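Long-range contacts in uncharacterized protein MJ0690 (Methanocaldococcus jannaschii, PDB 3K32), which is of unknown function but probably binds a nucleotide and is predicted to be a subunit of a tRNA methyltransferase: residues 9-14 / 33-38; 24-29 / 133-138. One frame throughout, in Å; residues are numbered along the deposited sequence.

Contact 1 of 2, residues 9-14 / 33-38; sequences VHVLFS and PHLITI
F13 lays one face of its ring under L35: L35 CD2 stands 3.5 Å from the F13 ring centroid and 5° off the ring normal, a CH-pi contact over the face. The segments are neighbouring parallel strands of the Rossmann-like sheet, joined by the right-handed beta-alpha-beta crossover through helix 17-28. Their ladder alternates: H34 N gives a nearly straight bond to V9 O (2.8 Å, 177°), V11 N returns to H34 O, I36 N binds V11 O, and F13 N reaches I36 O at 2.7 Å but bent to 131°. On the same face V11 CG2 packs on P33 CB and V11 CB on L35 CD1; V11 and F13 also meet helix 17-28, F13 and L35 helix 47-56. An alanine at F13 removes the ring under L35 CD2 and would probably loosen the packing against both helices. On the other face the H10 and H34 side chains run side by side, their rings oblique, with H10 CD2 3.5 Å from H34 CB, while H34 ND1 bonds N32 O. I36 CG1 sits in the crowded position between N and C; with chi2 also off a staggered position, its CD1 comes within 3.2 Å of L12 CD2.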
loop_
_atom_site.group_PDB
_atom_site.type_symbol
_atom_site.label_atom_id
_atom_site.label_comp_id
_atom_site.label_asym_id
_atom_site.label_seq_id
_atom_site.Cartn_x
_atom_site.Cartn_y
_atom_site.Cartn_z
ATOM N N VAL B 9 -14.664 -0.181 -8.808
ATOM C CA VAL B 9 -14.304 -0.082 -7.409
ATOM C C VAL B 9 -14.788 1.242 -6.843
ATOM O O VAL B 9 -14.735 2.273 -7.499
ATOM C CB VAL B 9 -12.801 -0.191 -7.207
ATOM C CG1 VAL B 9 -12.071 0.773 -8.113
ATOM C CG2 VAL B 9 -12.472 0.086 -5.760
ATOM N N HIS B 10 -15.279 1.212 -5.620
ATOM C CA HIS B 10 -15.871 2.400 -5.039
ATOM C C HIS B 10 -14.930 2.994 -4.003
ATOM O O HIS B 10 -14.588 2.351 -3.012
ATOM C CB HIS B 10 -17.264 2.079 -4.484
ATOM C CG HIS B 10 -18.251 1.712 -5.559
ATOM N ND1 HIS B 10 -18.366 0.428 -6.052
ATOM C CD2 HIS B 10 -19.124 2.466 -6.259
ATOM C CE1 HIS B 10 -19.283 0.409 -7.001
ATOM N NE2 HIS B 10 -19.757 1.630 -7.156
ATOM N N VAL B 11 -14.501 4.222 -4.263
ATOM C CA VAL B 11 -13.415 4.842 -3.527
ATOM C C VAL B 11 -13.903 5.987 -2.650
ATOM O O VAL B 11 -14.286 7.040 -3.148
ATOM C CB VAL B 11 -12.388 5.437 -4.498
ATOM C CG1 VAL B 11 -11.134 5.884 -3.746
ATOM C CG2 VAL B 11 -12.046 4.459 -5.599
ATOM N N LEU B 12 -13.876 5.789 -1.341
ATOM C CA LEU B 12 -14.090 6.902 -0.433
ATOM C C LEU B 12 -13.113 7.987 -0.824
ATOM O O LEU B 12 -11.930 7.731 -1.021
ATOM C CB LEU B 12 -13.871 6.468 1.010
ATOM C CG LEU B 12 -15.056 5.663 1.537
ATOM C CD1 LEU B 12 -14.641 4.737 2.664
ATOM C CD2 LEU B 12 -16.154 6.634 1.985
ATOM N N PHE B 13 -13.612 9.202 -0.958
ATOM C CA PHE B 13 -12.833 10.240 -1.604
ATOM C C PHE B 13 -13.107 11.588 -0.941
ATOM O O PHE B 13 -14.266 11.987 -0.775
ATOM C CB PHE B 13 -13.184 10.246 -3.090
ATOM C CG PHE B 13 -12.410 11.236 -3.911
ATOM C CD1 PHE B 13 -11.099 10.977 -4.283
ATOM C CD2 PHE B 13 -13.016 12.405 -4.360
ATOM C CE1 PHE B 13 -10.395 11.885 -5.055
ATOM C CE2 PHE B 13 -12.318 13.305 -5.148
ATOM C CZ PHE B 13 -11.002 13.049 -5.488
ATOM N N SER B 14 -12.033 12.274 -0.549
ATOM C CA SER B 14 -12.145 13.541 0.180
ATOM C C SER B 14 -11.744 14.716 -0.693
ATOM O O SER B 14 -12.066 15.860 -0.384
ATOM C CB SER B 14 -11.227 13.538 1.395
ATOM O OG SER B 14 -9.882 13.747 0.972
ATOM N N PRO B 33 -12.878 3.522 -11.268
ATOM C CA PRO B 33 -13.085 4.097 -9.937
ATOM C C PRO B 33 -14.350 4.941 -9.859
ATOM O O PRO B 33 -14.546 5.857 -10.653
ATOM C CB PRO B 33 -11.860 5.008 -9.747
ATOM C CG PRO B 33 -10.943 4.700 -10.877
ATOM C CD PRO B 33 -11.839 4.253 -11.998
ATOM N N HIS B 34 -15.210 4.615 -8.906
ATOM C CA HIS B 34 -16.368 5.441 -8.611
ATOM C C HIS B 34 -16.093 6.151 -7.291
ATOM O O HIS B 34 -16.220 5.563 -6.210
ATOM C CB HIS B 34 -17.630 4.583 -8.548
ATOM C CG HIS B 34 -18.007 3.974 -9.867
ATOM N ND1 HIS B 34 -17.196 3.077 -10.531
ATOM C CD2 HIS B 34 -19.099 4.143 -10.649
ATOM C CE1 HIS B 34 -17.773 2.718 -11.665
ATOM N NE2 HIS B 34 -18.929 3.347 -11.760
ATOM N N LEU B 35 -15.663 7.403 -7.392
ATOM C CA LEU B 35 -15.387 8.216 -6.215
ATOM C C LEU B 35 -16.672 8.474 -5.452
ATOM O O LEU B 35 -17.688 8.867 -6.036
ATOM C CB LEU B 35 -14.742 9.549 -6.618
ATOM C CG LEU B 35 -13.238 9.545 -6.892
ATOM C CD1 LEU B 35 -12.782 8.252 -7.523
ATOM C CD2 LEU B 35 -12.804 10.752 -7.732
ATOM N N ILE B 36 -16.625 8.240 -4.151
ATOM C CA ILE B 36 -17.743 8.563 -3.278
ATOM C C ILE B 36 -17.314 9.341 -2.004
ATOM O O ILE B 36 -16.275 9.076 -1.380
ATOM C CB ILE B 36 -18.541 7.304 -2.913
ATOM C CG1 ILE B 36 -17.761 6.468 -1.923
ATOM C CG2 ILE B 36 -18.876 6.475 -4.150
ATOM C CD1 ILE B 36 -18.177 6.753 -0.511
ATOM N N THR B 37 -18.127 10.319 -1.649
ATOM C CA THR B 37 -17.904 11.150 -0.484
ATOM C C THR B 37 -19.125 11.057 0.429
ATOM O O THR B 37 -20.247 11.339 0.010
ATOM C CB THR B 37 -17.722 12.637 -0.889
ATOM O OG1 THR B 37 -16.679 12.755 -1.857
ATOM C CG2 THR B 37 -17.369 13.488 0.314
ATOM N N ILE B 38 -18.903 10.652 1.670
ATOM C CA ILE B 38 -19.962 10.610 2.656
ATOM C C ILE B 38 -20.458 12.006 2.989
ATOM O O ILE B 38 -19.665 12.945 3.094
ATOM C CB ILE B 38 -19.483 9.963 3.967
ATOM C CG1 ILE B 38 -19.085 8.504 3.735
ATOM C CG2 ILE B 38 -20.541 10.098 5.066
ATOM C CD1 ILE B 38 -19.989 7.768 2.777
#

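Contact 2 of 2, residues 24-29 / 133-138; sequences VILKKL and QYITPL
L29 N, at the C-terminal end of helix 17-28, is gripped by two carbonyls: I25 O at 3.0 Å in the normal helical bond, and L26 O at 3.0 Å in a weak one. K28 N bonds V24 O one residue earlier, so the backbone of this last turn is fixed, and with it the direction in which I25 and L26 project. Across to 133-138 the contact consists of apolar side chains, all five touching residues being buried. L26 and I25 share it about equally. L26's chi1 of -96° and chi2 near 3° lie away from the staggered positions, which suggests a somewhat strained leucine, and they turn its CD1 toward both P137 CG (3.7 Å) and I135 CG2 (4.0 Å). The L26 fork meets the proline ring at about a right angle, its CD2 also lying 4.1 Å from P137 CG. I25 is extended instead (chi2 171°): its CG2 lies 4.2 Å from P137 CB, while its CD1 crosses L138 CD2 obliquely at 4.0 Å. The same L26 reaches strand 8-12 and A106 of strand 104-106, so helix 17-28 lies over one face of the parallel sheet. Strand 133-135, one of the sheet's two edge strands within this chain, bonds to 104-106, and just beyond it the backbone of T136 bonds to the second subunit, whose L29 packs on I25.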
loop_
_atom_site.group_PDB
_atom_site.type_symbol
_atom_site.label_atom_id
_atom_site.label_comp_id
_atom_site.label_asym_id
_atom_site.label_seq_id
_atom_site.Cartn_x
_atom_site.Cartn_y
_atom_site.Cartn_z
ATOM N N VAL B 24 -6.200 7.685 -8.822
ATOM C CA VAL B 24 -5.277 7.573 -9.936
ATOM C C VAL B 24 -4.592 6.218 -9.999
ATOM O O VAL B 24 -4.449 5.627 -11.046
ATOM C CB VAL B 24 -4.199 8.671 -9.839
ATOM C CG1 VAL B 24 -3.127 8.454 -10.902
ATOM C CG2 VAL B 24 -4.839 10.037 -9.978
ATOM N N ILE B 25 -4.165 5.717 -8.863
ATOM C CA ILE B 25 -3.539 4.418 -8.866
ATOM C C ILE B 25 -4.526 3.334 -9.278
ATOM O O ILE B 25 -4.223 2.518 -10.151
ATOM C CB ILE B 25 -2.898 4.125 -7.518
ATOM C CG1 ILE B 25 -1.744 5.106 -7.312
ATOM C CG2 ILE B 25 -2.431 2.671 -7.447
ATOM C CD1 ILE B 25 -1.150 5.060 -5.918
ATOM N N LEU B 26 -5.711 3.331 -8.667
ATOM C CA LEU B 26 -6.719 2.336 -9.018
ATOM C C LEU B 26 -6.926 2.352 -10.535
ATOM O O LEU B 26 -6.956 1.292 -11.186
ATOM C CB LEU B 26 -8.030 2.616 -8.287
ATOM C CG LEU B 26 -8.343 1.879 -6.960
ATOM C CD1 LEU B 26 -7.223 0.944 -6.456
ATOM C CD2 LEU B 26 -8.781 2.849 -5.863
ATOM N N LYS B 27 -7.037 3.564 -11.098
ATOM C CA LYS B 27 -7.240 3.707 -12.528
ATOM C C LYS B 27 -6.058 3.165 -13.336
ATOM O O LYS B 27 -6.251 2.553 -14.378
ATOM C CB LYS B 27 -7.540 5.149 -12.919
ATOM C CG LYS B 27 -7.664 5.317 -14.414
ATOM C CD LYS B 27 -8.357 6.615 -14.800
ATOM C CE LYS B 27 -8.465 6.763 -16.321
ATOM N NZ LYS B 27 -8.992 5.519 -16.978
ATOM N N LYS B 28 -4.842 3.379 -12.836
ATOM C CA LYS B 28 -3.644 2.827 -13.456
ATOM C C LYS B 28 -3.731 1.313 -13.533
ATOM O O LYS B 28 -3.293 0.715 -14.505
ATOM C CB LYS B 28 -2.392 3.212 -12.662
ATOM C CG LYS B 28 -2.117 4.714 -12.585
ATOM C CD LYS B 28 -1.963 5.300 -13.950
ATOM C CE LYS B 28 -1.206 6.623 -13.904
ATOM N NZ LYS B 28 -0.898 7.126 -15.290
ATOM N N LEU B 29 -4.296 0.694 -12.501
ATOM C CA LEU B 29 -4.363 -0.765 -12.442
ATOM C C LEU B 29 -5.505 -1.380 -13.255
ATOM O O LEU B 29 -5.692 -2.600 -13.258
ATOM C CB LEU B 29 -4.433 -1.235 -10.990
ATOM C CG LEU B 29 -3.251 -0.758 -10.143
ATOM C CD1 LEU B 29 -3.467 -1.087 -8.676
ATOM C CD2 LEU B 29 -1.930 -1.339 -10.637
ATOM N N GLN B 133 -13.976 -7.037 -1.060
ATOM C CA GLN B 133 -12.567 -6.696 -1.218
ATOM C C GLN B 133 -12.371 -5.280 -0.731
ATOM O O GLN B 133 -13.074 -4.371 -1.162
ATOM C CB GLN B 133 -12.112 -6.792 -2.675
ATOM C CG GLN B 133 -11.731 -8.183 -3.140
ATOM C CD GLN B 133 -11.245 -8.184 -4.578
ATOM O OE1 GLN B 133 -11.959 -8.589 -5.486
ATOM N NE2 GLN B 133 -10.029 -7.716 -4.790
ATOM N N TYR B 134 -11.418 -5.114 0.177
ATOM C CA TYR B 134 -10.993 -3.816 0.691
ATOM C C TYR B 134 -9.556 -3.517 0.208
ATOM O O TYR B 134 -8.632 -4.306 0.443
ATOM C CB TYR B 134 -11.044 -3.859 2.215
ATOM C CG TYR B 134 -10.655 -2.568 2.911
ATOM C CD1 TYR B 134 -11.335 -1.375 2.653
ATOM C CD2 TYR B 134 -9.641 -2.548 3.860
ATOM C CE1 TYR B 134 -10.993 -0.209 3.305
ATOM C CE2 TYR B 134 -9.290 -1.369 4.516
ATOM C CZ TYR B 134 -9.974 -0.214 4.236
ATOM O OH TYR B 134 -9.617 0.937 4.869
ATOM N N ILE B 135 -9.379 -2.386 -0.473
ATOM C CA ILE B 135 -8.105 -2.042 -1.108
ATOM C C ILE B 135 -7.553 -0.703 -0.648
ATOM O O ILE B 135 -8.226 0.305 -0.749
ATOM C CB ILE B 135 -8.241 -1.966 -2.629
ATOM C CG1 ILE B 135 -8.724 -3.312 -3.187
ATOM C CG2 ILE B 135 -6.904 -1.494 -3.241
ATOM C CD1 ILE B 135 -9.156 -3.263 -4.632
ATOM N N THR B 136 -6.320 -0.691 -0.156
ATOM C CA THR B 136 -5.711 0.552 0.312
ATOM C C THR B 136 -4.397 0.836 -0.420
ATOM O O THR B 136 -3.293 0.526 0.046
ATOM C CB THR B 136 -5.539 0.551 1.833
ATOM O OG1 THR B 136 -4.675 -0.523 2.200
ATOM C CG2 THR B 136 -6.919 0.354 2.512
ATOM N N PRO B 137 -4.531 1.437 -1.590
ATOM C CA PRO B 137 -3.427 1.668 -2.509
ATOM C C PRO B 137 -2.244 2.354 -1.812
ATOM O O PRO B 137 -1.099 2.032 -2.102
ATOM C CB PRO B 137 -4.055 2.569 -3.559
ATOM C CG PRO B 137 -5.478 2.273 -3.510
ATOM C CD PRO B 137 -5.794 1.996 -2.089
ATOM N N LEU B 138 -2.520 3.262 -0.884
ATOM C CA LEU B 138 -1.469 4.071 -0.277
ATOM C C LEU B 138 -0.794 3.385 0.923
ATOM O O LEU B 138 0.216 3.866 1.455
ATOM C CB LEU B 138 -2.042 5.433 0.139
ATOM C CG LEU B 138 -2.881 6.168 -0.922
ATOM C CD1 LEU B 138 -3.341 7.526 -0.399
ATOM C CD2 LEU B 138 -2.135 6.325 -2.267
#

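Overall arrangement
Both contacts use the beta-alpha-beta unit formed by strand 8-12, helix 17-28 and strand 32-39: contact 1 pairs its two strands, and contact 2 sets the end of its helix against the segment at the far sheet edge. Their centres lie 11 Å apart, yet they touch directly. V11 CG2 meets L26 CD2 at 3.7 Å, V9 CG1 is 4.1 Å from L26 CG, and P33 CG is 4.0 Å from K27 CB. L26 therefore bridges the central strand and P137. The loop after strand 8-12 opens the SGGKDS sequence, consistent with a PP-loop nucleotide site; there S14 OG binds a glycerol, probably from the crystallisation liquor.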